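Adenylate kinase (Desulfovibrio gigas, PDB 2XB4) probably catalyses the reversible transfer of the terminal phosphate of ATP to AMP, giving two ADP, and binds a zinc ion. Local coordinates at residues L69-E73 against A98-M104; N121-R127 against N137-I141; Y202-D206 against L218-L222. All coordinates share one frame; numbering follows the deposited sequence. Where two conformers were deposited one is given.

Contact 1: residues L69-E73 against A98-M104; sequences LETLE and ALQEKGM
Leu-69 lays its two methyls on different partners of the 98-104 segment. CD2 meets Ala-98 CB at 3.8 Å, while CD1 sits where Leu-99, Lys-102 and Met-104 converge, 3.8 Å from Met-104 CE. Leu-69 and Met-104 run past each other in opposite directions, and Lys-102 CG also packs on Leu-69 CD1. One turn on, Leu-72 crosses Leu-99 at about a right angle. Leu-72 CD1 lies 3.8 Å from Leu-99 CD2, and Met-104 SD lies 4.0 Å from Leu-72 CB.

Helix 61-75 thus packs on the C-terminal end of helix 89-101, which finishes in a Schellman motif: Gly-103 has positive phi, Met-104 N donates to Leu-99 O and Gly-103 N to Gln-100 O. Lys-102 N also reaches Leu-99 O, from the face of its plane opposite to Met-104 N. The turn brings Met-104 back to the interface, and Leu-72, Leu-99 and Met-104 all touch Trp-80 of strand 80-83.

Glu-73 comes last, at the solvent-facing margin. Its CG touches Met-104 CE at 3.6 Å, and its extended chain takes OE2 into a long salt bridge with Lys-102 NZ, 4.0 Å away. A water donates to Glu-73 OE1 and accepts a weak bond from Lys-102 NZ.

Contact 2: residues N121-R127 against N137-I141; sequences NRIMGRR and NNIFI. With SRT (S,R meso-tartaric acid), chain C.
With chi1 at -165°, CG of Asn-138 stands opposite its own backbone N, and the amide reaches the backbone at the end of helix 116-124. There ND2 donates to Arg-122 O at 2.8 Å, in the carbonyl plane and on a lone pair. OD1 accepts from Phe-140 N at 2.8 Å, an Asx turn, and the two bonds together fix the amide's rotation.

The backbones meet in a single beta bridge between Arg-126 and Asn-138: Ile-139 N donates to Gly-125 O at 2.9 Å and Arg-127 N to Asn-137 O at 3.1 Å. Asn-138 OD1 packs 3.4 Å from Gly-125 CA. In one of its two conformers, the Phe-140 ring turns a face to Asn-121 CB, and Ile-141 CG1 lies over a face of the Arg-122 guanidinium. Arg-122 NE and Phe-140 O share a water. Bent at chi2 (-64°), Arg-127 brings NH1 back to Met-124 O and Arg-126 O, with Ile-139 CG1 over one guanidinium face.

Arg-126, predicted to bind ATP, extends to the tartrate, whose O1 lies at the guanidinium edge, in its plane, 2.9 Å from NH2; NH1 salt-bridges Asp-164. Gly-10 N, Lys-13 N and Asn-132 of the second subunit also bind the tartrate. The 137-141 loop, between strands 128-129 and 158-159, thus packs against the end of helix 116-124, whose Ile-123 and Met-124 contact helix 167-177.

Contact 3: residues Y202-D206 against L218-L222; sequences YIELD and LLAQL
Strand 201-206 is an outermost strand of the parallel five-stranded sheet in the CORE domain of this P-loop kinase fold, and helix 211-222, the last of the chain, folds back to pack on it. The segment axes run nearly antiparallel, at 168° and 9.8 Å.

Ile-203 is the main strand residue here. Its CD1 reaches Leu-222 CD2 at 3.6 Å, the two side chains crossing at about a right angle, and also approaches Leu-218 CD2. Its CG2 lies 3.6 Å from Gln-221 OE1, as the glutamine slides past the isoleucine in the opposite direction. Leu-205 crosses Leu-218 nearly perpendicularly, and Leu-205 CD1 lies 3.6 Å from Leu-218 CG. The -160° chi1 of Leu-218 swings CG to the side away from its N, where the leucine of the strand meets it.

Beside these apolar contacts, two waters tie the Gln-221 amide to the strand backbone. One accepts from Glu-204 N and donates to OE1; the other donates to Glu-204 O and accepts from Gln-221 NE2, 2.7 Å from it. NE2 also donates to Thr-217 O within the helix.

Leu-218 and Leu-222 continue inward onto Val-20 of helix 13-24 and onto neighbouring strand 108-113, where they meet Ile-110 and Phe-108 respectively.

How the contacts relate
The three contacts follow one another along the chain, each closing before the next opens. Contacts 1 and 2 lie on opposite sides of the chain's centre, about 39 Å between centres; the centre of contact 3 is about 24 Å from that of contact 1 and about 25 Å from that of contact 2, and none touch. Contacts 1 and 3 both belong to the layers around the five-stranded parallel sheet: contact 1 packs beside strand 80-83, contact 3 covers the strand at one edge. Contact 2 is where helix 116-124 gives way to the metal-bearing region with zinc on Cys-129, His-135, Cys-151 and Cys-154, consistent with the LID, which in this family closes over the phosphoryl-transfer site.

Contact 1: residues L69-E73 against A98-M104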
loop_
_atom_site.group_PDB
_atom_site.type_symbol
_atom_site.label_atom_id
_atom_site.label_comp_id
_atom_site.label_asym_id
_atom_site.label_seq_id
_atom_site.Cartn_x
_atom_site.Cartn_y
_atom_site.Cartn_z
ATOM N N LEU A 69 -11.702 -31.531 -14.157
ATOM C CA LEU A 69 -12.494 -32.743 -13.815
ATOM C C LEU A 69 -11.779 -33.619 -12.781
ATOM O O LEU A 69 -12.470 -34.210 -11.906
ATOM C CB LEU A 69 -12.736 -33.606 -15.045
ATOM C CG LEU A 69 -14.041 -33.352 -15.794
ATOM C CD1 LEU A 69 -15.142 -34.089 -15.005
ATOM C CD2 LEU A 69 -14.302 -31.850 -16.045
ATOM N N GLU A 70 -10.435 -33.729 -12.860
ATOM C CA GLU A 70 -9.696 -34.517 -11.887
ATOM C C GLU A 70 -9.845 -33.949 -10.481
ATOM O O GLU A 70 -9.907 -34.699 -9.501
ATOM C CB GLU A 70 -8.183 -34.592 -12.204
ATOM C CG GLU A 70 -7.944 -35.541 -13.360
ATOM C CD GLU A 70 -6.497 -36.064 -13.505
ATOM O OE1 GLU A 70 -5.508 -35.559 -12.856
ATOM O OE2 GLU A 70 -6.362 -36.988 -14.374
ATOM N N THR A 71 -9.820 -32.619 -10.362
ATOM C CA THR A 71 -10.019 -31.957 -9.058
ATOM C C THR A 71 -11.422 -32.144 -8.513
ATOM O O THR A 71 -11.630 -32.420 -7.321
ATOM C CB THR A 71 -9.640 -30.420 -9.195
ATOM O OG1 THR A 71 -8.229 -30.416 -9.501
ATOM C CG2 THR A 71 -9.798 -29.666 -7.835
ATOM N N LEU A 72 -12.400 -32.017 -9.392
ATOM C CA LEU A 72 -13.812 -32.245 -9.006
ATOM C C LEU A 72 -14.050 -33.662 -8.483
ATOM O O LEU A 72 -14.783 -33.862 -7.505
ATOM C CB LEU A 72 -14.709 -31.939 -10.180
ATOM C CG LEU A 72 -14.803 -30.499 -10.667
ATOM C CD1 LEU A 72 -15.738 -30.471 -11.939
ATOM C CD2 LEU A 72 -15.238 -29.439 -9.558
ATOM N N GLU A 73 -13.404 -34.643 -9.123
ATOM C CA GLU A 73 -13.476 -36.061 -8.716
ATOM C C GLU A 73 -12.818 -36.329 -7.387
ATOM O O GLU A 73 -13.269 -37.184 -6.612
ATOM C CB GLU A 73 -12.804 -36.954 -9.720
ATOM C CG GLU A 73 -13.655 -37.177 -10.910
ATOM C CD GLU A 73 -12.988 -38.056 -11.962
ATOM O OE1 GLU A 73 -11.720 -38.020 -12.103
ATOM O OE2 GLU A 73 -13.750 -38.795 -12.637
ATOM N N ALA A 98 -17.335 -32.645 -20.946
ATOM C CA ALA A 98 -16.440 -33.441 -20.066
ATOM C C ALA A 98 -17.196 -33.949 -18.820
ATOM O O ALA A 98 -16.971 -35.096 -18.332
ATOM C CB ALA A 98 -15.178 -32.610 -19.672
ATOM N N LEU A 99 -18.044 -33.100 -18.246
ATOM C CA LEU A 99 -18.887 -33.505 -17.131
ATOM C C LEU A 99 -19.890 -34.629 -17.547
ATOM O O LEU A 99 -20.054 -35.611 -16.854
ATOM C CB LEU A 99 -19.666 -32.290 -16.608
ATOM C CG LEU A 99 -18.896 -31.185 -15.815
ATOM C CD1 LEU A 99 -19.885 -30.061 -15.657
ATOM C CD2 LEU A 99 -18.402 -31.697 -14.397
ATOM N N GLN A 100 -20.523 -34.486 -18.705
ATOM C CA GLN A 100 -21.399 -35.565 -19.198
ATOM C C GLN A 100 -20.639 -36.900 -19.386
ATOM O O GLN A 100 -21.151 -37.977 -19.017
ATOM C CB GLN A 100 -22.010 -35.155 -20.513
ATOM C CG GLN A 100 -23.049 -34.054 -20.423
ATOM C CD GLN A 100 -24.220 -34.386 -21.331
ATOM O OE1 GLN A 100 -24.073 -34.386 -22.557
ATOM N NE2 GLN A 100 -25.392 -34.718 -20.732
ATOM N N GLU A 101 -19.440 -36.843 -19.958
ATOM C CA GLU A 101 -18.642 -38.066 -20.217
ATOM C C GLU A 101 -18.318 -38.779 -18.873
ATOM O O GLU A 101 -18.119 -39.980 -18.837
ATOM C CB GLU A 101 -17.328 -37.771 -21.052
ATOM N N LYS A 102 -18.274 -38.046 -17.775
ATOM C CA LYS A 102 -17.933 -38.664 -16.467
ATOM C C LYS A 102 -19.162 -38.855 -15.596
ATOM O O LYS A 102 -19.042 -39.241 -14.397
ATOM C CB LYS A 102 -16.949 -37.768 -15.681
ATOM C CG LYS A 102 -15.611 -37.617 -16.281
ATOM C CD LYS A 102 -14.820 -38.872 -16.421
ATOM C CE LYS A 102 -13.353 -38.440 -16.601
ATOM N NZ LYS A 102 -12.528 -39.662 -16.324
ATOM N N GLY A 103 -20.338 -38.517 -16.133
ATOM C CA GLY A 103 -21.598 -38.743 -15.419
ATOM C C GLY A 103 -21.744 -37.840 -14.229
ATOM O O GLY A 103 -22.410 -38.181 -13.275
ATOM N N MET A 104 -21.122 -36.684 -14.274
ATOM C CA MET A 104 -21.175 -35.762 -13.152
ATOM C C MET A 104 -22.248 -34.691 -13.456
ATOM O O MET A 104 -22.163 -33.971 -14.464
ATOM C CB MET A 104 -19.760 -35.162 -13.042
ATOM C CG MET A 104 -19.353 -34.648 -11.682
ATOM S SD MET A 104 -17.611 -34.119 -11.826
ATOM C CE MET A 104 -16.729 -35.687 -12.005
HETATM O O HOH W 1 -11.027 -37.415 -14.513
#

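Contact 2: residues N121-R127 against N137-I141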
loop_
_atom_site.group_PDB
_atom_site.type_symbol
_atom_site.label_atom_id
_atom_site.label_comp_id
_atom_site.label_asym_id
_atom_site.label_seq_id
_atom_site.Cartn_x
_atom_site.Cartn_y
_atom_site.Cartn_z
ATOM N N ASN A 121 -17.958 0.901 -9.822
ATOM C CA ASN A 121 -18.058 1.852 -8.696
ATOM C C ASN A 121 -17.988 1.215 -7.317
ATOM O O ASN A 121 -17.352 1.735 -6.413
ATOM C CB ASN A 121 -19.331 2.653 -8.812
ATOM C CG ASN A 121 -19.179 3.784 -9.835
ATOM O OD1 ASN A 121 -18.075 4.317 -10.065
ATOM N ND2 ASN A 121 -20.253 4.109 -10.472
ATOM N N ARG A 122 -18.587 0.060 -7.169
ATOM C CA ARG A 122 -18.380 -0.671 -5.894
ATOM C C ARG A 122 -16.924 -1.042 -5.602
ATOM O O ARG A 122 -16.559 -1.064 -4.421
ATOM C CB ARG A 122 -19.215 -1.922 -5.832
ATOM C CG ARG A 122 -20.643 -1.599 -5.672
ATOM C CD ARG A 122 -21.502 -2.841 -5.557
ATOM N NE ARG A 122 -22.854 -2.312 -5.291
ATOM C CZ ARG A 122 -23.754 -2.873 -4.494
ATOM N NH1 ARG A 122 -23.462 -3.998 -3.859
ATOM N NH2 ARG A 122 -24.954 -2.274 -4.305
ATOM N N ILE A 123 -16.129 -1.416 -6.619
ATOM C CA ILE A 123 -14.737 -1.713 -6.358
ATOM C C ILE A 123 -14.021 -0.386 -5.971
ATOM O O ILE A 123 -13.252 -0.345 -5.001
ATOM C CB ILE A 123 -14.076 -2.305 -7.600
ATOM C CG1 ILE A 123 -14.720 -3.668 -7.954
ATOM C CG2 ILE A 123 -12.527 -2.403 -7.464
ATOM C CD1 ILE A 123 -14.533 -4.074 -9.477
ATOM N N MET A 124 -14.197 0.670 -6.794
ATOM C CA MET A 124 -13.382 1.927 -6.602
ATOM C C MET A 124 -13.800 2.620 -5.324
ATOM O O MET A 124 -13.003 3.327 -4.741
ATOM C CB MET A 124 -13.595 2.911 -7.797
ATOM C CG MET A 124 -13.107 2.251 -9.109
ATOM S SD MET A 124 -13.037 3.435 -10.426
ATOM C CE MET A 124 -11.749 4.546 -9.876
ATOM N N GLY A 125 -15.017 2.359 -4.854
ATOM C CA GLY A 125 -15.583 3.065 -3.664
ATOM C C GLY A 125 -15.110 2.497 -2.325
ATOM O O GLY A 125 -15.306 3.114 -1.235
ATOM N N ARG A 126 -14.451 1.347 -2.337
ATOM C CA ARG A 126 -13.992 0.747 -1.065
ATOM C C ARG A 126 -12.989 1.653 -0.336
ATOM O O ARG A 126 -12.052 2.186 -0.979
ATOM C CB ARG A 126 -13.264 -0.565 -1.357
ATOM C CG ARG A 126 -14.141 -1.739 -2.032
ATOM C CD ARG A 126 -13.228 -2.835 -2.620
ATOM N NE ARG A 126 -14.063 -3.947 -3.087
ATOM C CZ ARG A 126 -13.660 -4.890 -3.946
ATOM N NH1 ARG A 126 -12.405 -4.862 -4.400
ATOM N NH2 ARG A 126 -14.512 -5.872 -4.334
ATOM N N ARG A 127 -13.112 1.764 0.971
ATOM C CA ARG A 127 -12.174 2.575 1.813
ATOM C C ARG A 127 -11.790 1.671 2.957
ATOM O O ARG A 127 -12.658 1.004 3.509
ATOM C CB ARG A 127 -12.831 3.848 2.361
ATOM C CG ARG A 127 -13.106 4.891 1.159
ATOM C CD ARG A 127 -11.773 5.400 0.489
ATOM N NE ARG A 127 -12.026 6.383 -0.583
ATOM C CZ ARG A 127 -12.281 6.099 -1.869
ATOM N NH1 ARG A 127 -12.377 4.833 -2.297
ATOM N NH2 ARG A 127 -12.524 7.109 -2.717
ATOM N N ASN A 137 -16.436 -0.138 4.630
ATOM C CA ASN A 137 -16.747 1.263 4.272
ATOM C C ASN A 137 -16.717 1.342 2.756
ATOM O O ASN A 137 -15.778 0.839 2.148
ATOM C CB ASN A 137 -15.703 2.275 4.797
ATOM C CG ASN A 137 -15.743 2.421 6.385
ATOM O OD1 ASN A 137 -15.084 1.624 7.130
ATOM N ND2 ASN A 137 -16.445 3.402 6.882
ATOM N N ASN A 138 -17.712 2.005 2.170
ATOM C CA ASN A 138 -17.728 2.102 0.738
ATOM C C ASN A 138 -18.500 3.368 0.377
ATOM O O ASN A 138 -19.705 3.459 0.665
ATOM C CB ASN A 138 -18.360 0.856 0.082
ATOM C CG ASN A 138 -18.054 0.777 -1.404
ATOM O OD1 ASN A 138 -18.372 1.749 -2.180
ATOM N ND2 ASN A 138 -17.426 -0.339 -1.833
ATOM N N ILE A 139 -17.824 4.313 -0.289
ATOM C CA ILE A 139 -18.473 5.535 -0.704
ATOM C C ILE A 139 -19.643 5.318 -1.718
ATOM O O ILE A 139 -20.500 6.143 -1.800
ATOM C CB ILE A 139 -17.443 6.651 -1.175
ATOM C CG1 ILE A 139 -16.669 6.283 -2.465
ATOM C CG2 ILE A 139 -16.425 6.947 -0.104
ATOM C CD1 ILE A 139 -16.043 7.556 -3.149
ATOM N N PHE A 140 -19.732 4.176 -2.376
ATOM C CA PHE A 140 -20.750 3.930 -3.404
ATOM C C PHE A 140 -21.860 2.967 -2.938
ATOM O O PHE A 140 -22.747 2.601 -3.739
ATOM C CB PHE A 140 -20.097 3.436 -4.733
ATOM C CG PHE A 140 -21.025 3.486 -5.954
ATOM C CD1 PHE A 140 -21.300 4.704 -6.637
ATOM C CD2 PHE A 140 -21.641 2.304 -6.445
ATOM C CE1 PHE A 140 -22.171 4.702 -7.749
ATOM C CE2 PHE A 140 -22.534 2.332 -7.557
ATOM C CZ PHE A 140 -22.783 3.492 -8.208
ATOM N N ILE A 141 -21.818 2.540 -1.673
ATOM C CA ILE A 141 -22.827 1.579 -1.146
ATOM C C ILE A 141 -23.440 2.282 0.101
ATOM O O ILE A 141 -22.753 2.429 1.172
ATOM C CB ILE A 141 -22.205 0.221 -0.754
ATOM C CG1 ILE A 141 -21.517 -0.509 -1.950
ATOM C CG2 ILE A 141 -23.262 -0.676 -0.236
ATOM C CD1 ILE A 141 -20.920 -1.876 -1.551
HETATM O O1 SRT C . -16.711 -7.688 -4.741
HETATM O O11 SRT C . -16.406 -9.464 -3.370
HETATM C C1 SRT C . -16.240 -8.817 -4.437
HETATM C C2 SRT C . -15.666 -9.420 -5.645
HETATM O O2 SRT C . -14.671 -8.721 -6.368
HETATM C C3 SRT C . -15.969 -10.850 -5.920
HETATM O O3 SRT C . -17.146 -10.412 -6.649
HETATM C C4 SRT C . -15.035 -11.471 -6.870
HETATM O O4 SRT C . -14.025 -12.008 -6.388
HETATM O O41 SRT C . -15.313 -11.428 -8.073
HETATM O O HOH W 2 -23.927 0.377 -5.350
HETATM O O HOH W 3 -14.027 -1.487 3.582
#

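Contact 3: residues Y202-D206 against L218-L222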
loop_
_atom_site.group_PDB
_atom_site.type_symbol
_atom_site.label_atom_id
_atom_site.label_comp_id
_atom_site.label_asym_id
_atom_site.label_seq_id
_atom_site.Cartn_x
_atom_site.Cartn_y
_atom_site.Cartn_z
ATOM N N TYR A 202 -31.323 -22.675 -12.623
ATOM C CA TYR A 202 -30.471 -21.506 -12.834
ATOM C C TYR A 202 -31.006 -20.384 -11.931
ATOM O O TYR A 202 -32.195 -19.976 -12.039
ATOM C CB TYR A 202 -30.546 -21.066 -14.286
ATOM C CG TYR A 202 -29.498 -19.964 -14.658
ATOM C CD1 TYR A 202 -28.228 -20.321 -15.101
ATOM C CD2 TYR A 202 -29.823 -18.597 -14.582
ATOM C CE1 TYR A 202 -27.294 -19.362 -15.504
ATOM C CE2 TYR A 202 -28.852 -17.576 -14.947
ATOM C CZ TYR A 202 -27.617 -18.005 -15.428
ATOM O OH TYR A 202 -26.640 -17.147 -15.866
ATOM N N ILE A 203 -30.170 -19.952 -10.995
ATOM C CA ILE A 203 -30.607 -18.970 -9.983
ATOM C C ILE A 203 -29.971 -17.607 -10.338
ATOM O O ILE A 203 -28.767 -17.554 -10.546
ATOM C CB ILE A 203 -30.159 -19.402 -8.589
ATOM C CG1 ILE A 203 -30.901 -20.699 -8.188
ATOM C CG2 ILE A 203 -30.543 -18.270 -7.475
ATOM C CD1 ILE A 203 -30.423 -21.250 -6.780
ATOM N N GLU A 204 -30.782 -16.540 -10.424
ATOM C CA GLU A 204 -30.271 -15.192 -10.709
ATOM C C GLU A 204 -30.420 -14.414 -9.423
ATOM O O GLU A 204 -31.542 -14.356 -8.856
ATOM C CB GLU A 204 -31.155 -14.548 -11.775
ATOM C CG GLU A 204 -30.970 -15.127 -13.195
ATOM C CD GLU A 204 -31.848 -14.367 -14.200
ATOM O OE1 GLU A 204 -32.878 -13.808 -13.807
ATOM O OE2 GLU A 204 -31.517 -14.283 -15.371
ATOM N N LEU A 205 -29.317 -13.901 -8.907
ATOM C CA LEU A 205 -29.298 -13.115 -7.693
ATOM C C LEU A 205 -29.111 -11.638 -8.054
ATOM O O LEU A 205 -28.178 -11.282 -8.794
ATOM C CB LEU A 205 -28.116 -13.596 -6.837
ATOM C CG LEU A 205 -28.257 -14.997 -6.264
ATOM C CD1 LEU A 205 -26.966 -15.310 -5.348
ATOM C CD2 LEU A 205 -29.620 -15.137 -5.440
ATOM N N ASP A 206 -29.983 -10.783 -7.553
ATOM C CA ASP A 206 -29.839 -9.335 -7.785
ATOM C C ASP A 206 -28.780 -8.817 -6.843
ATOM O O ASP A 206 -29.046 -8.625 -5.640
ATOM C CB ASP A 206 -31.146 -8.591 -7.463
ATOM C CG ASP A 206 -30.980 -7.056 -7.483
ATOM O OD1 ASP A 206 -29.916 -6.519 -7.913
ATOM O OD2 ASP A 206 -31.935 -6.384 -7.031
ATOM N N LEU A 218 -31.136 -16.786 -1.854
ATOM C CA LEU A 218 -30.275 -17.816 -2.395
ATOM C C LEU A 218 -30.436 -19.122 -1.655
ATOM O O LEU A 218 -30.691 -20.153 -2.264
ATOM C CB LEU A 218 -28.841 -17.393 -2.244
ATOM C CG LEU A 218 -27.764 -18.017 -3.087
ATOM C CD1 LEU A 218 -26.593 -18.346 -2.230
ATOM C CD2 LEU A 218 -28.135 -19.172 -4.035
ATOM N N LEU A 219 -30.213 -19.072 -0.340
ATOM C CA LEU A 219 -30.389 -20.220 0.555
ATOM C C LEU A 219 -31.845 -20.745 0.519
ATOM O O LEU A 219 -32.068 -21.924 0.832
ATOM C CB LEU A 219 -29.903 -19.898 1.996
ATOM C CG LEU A 219 -28.476 -20.243 2.503
ATOM C CD1 LEU A 219 -27.290 -19.935 1.574
ATOM C CD2 LEU A 219 -28.237 -19.619 3.893
ATOM N N ALA A 220 -32.809 -19.890 0.123
ATOM C CA ALA A 220 -34.210 -20.328 -0.097
ATOM C C ALA A 220 -34.307 -21.118 -1.414
ATOM O O ALA A 220 -34.916 -22.186 -1.441
ATOM C CB ALA A 220 -35.186 -19.165 -0.097
ATOM N N GLN A 221 -33.710 -20.626 -2.504
ATOM C CA GLN A 221 -33.883 -21.341 -3.785
ATOM C C GLN A 221 -33.019 -22.596 -3.978
ATOM O O GLN A 221 -33.218 -23.318 -4.948
ATOM C CB GLN A 221 -33.767 -20.421 -4.980
ATOM C CG GLN A 221 -34.521 -19.116 -4.840
ATOM C CD GLN A 221 -34.080 -18.112 -5.904
ATOM O OE1 GLN A 221 -34.107 -18.408 -7.122
ATOM N NE2 GLN A 221 -33.640 -16.929 -5.451
ATOM N N LEU A 222 -32.081 -22.854 -3.064
ATOM C CA LEU A 222 -31.328 -24.124 -3.013
ATOM C C LEU A 222 -31.971 -25.136 -2.073
ATOM O O LEU A 222 -31.847 -26.374 -2.249
ATOM C CB LEU A 222 -29.897 -23.877 -2.507
ATOM C CG LEU A 222 -28.989 -22.921 -3.258
ATOM C CD1 LEU A 222 -27.709 -22.566 -2.478
ATOM C CD2 LEU A 222 -28.624 -23.503 -4.587
HETATM O O HOH W 4 -33.695 -17.063 -10.069
HETATM O O HOH W 5 -33.189 -14.505 -6.473
#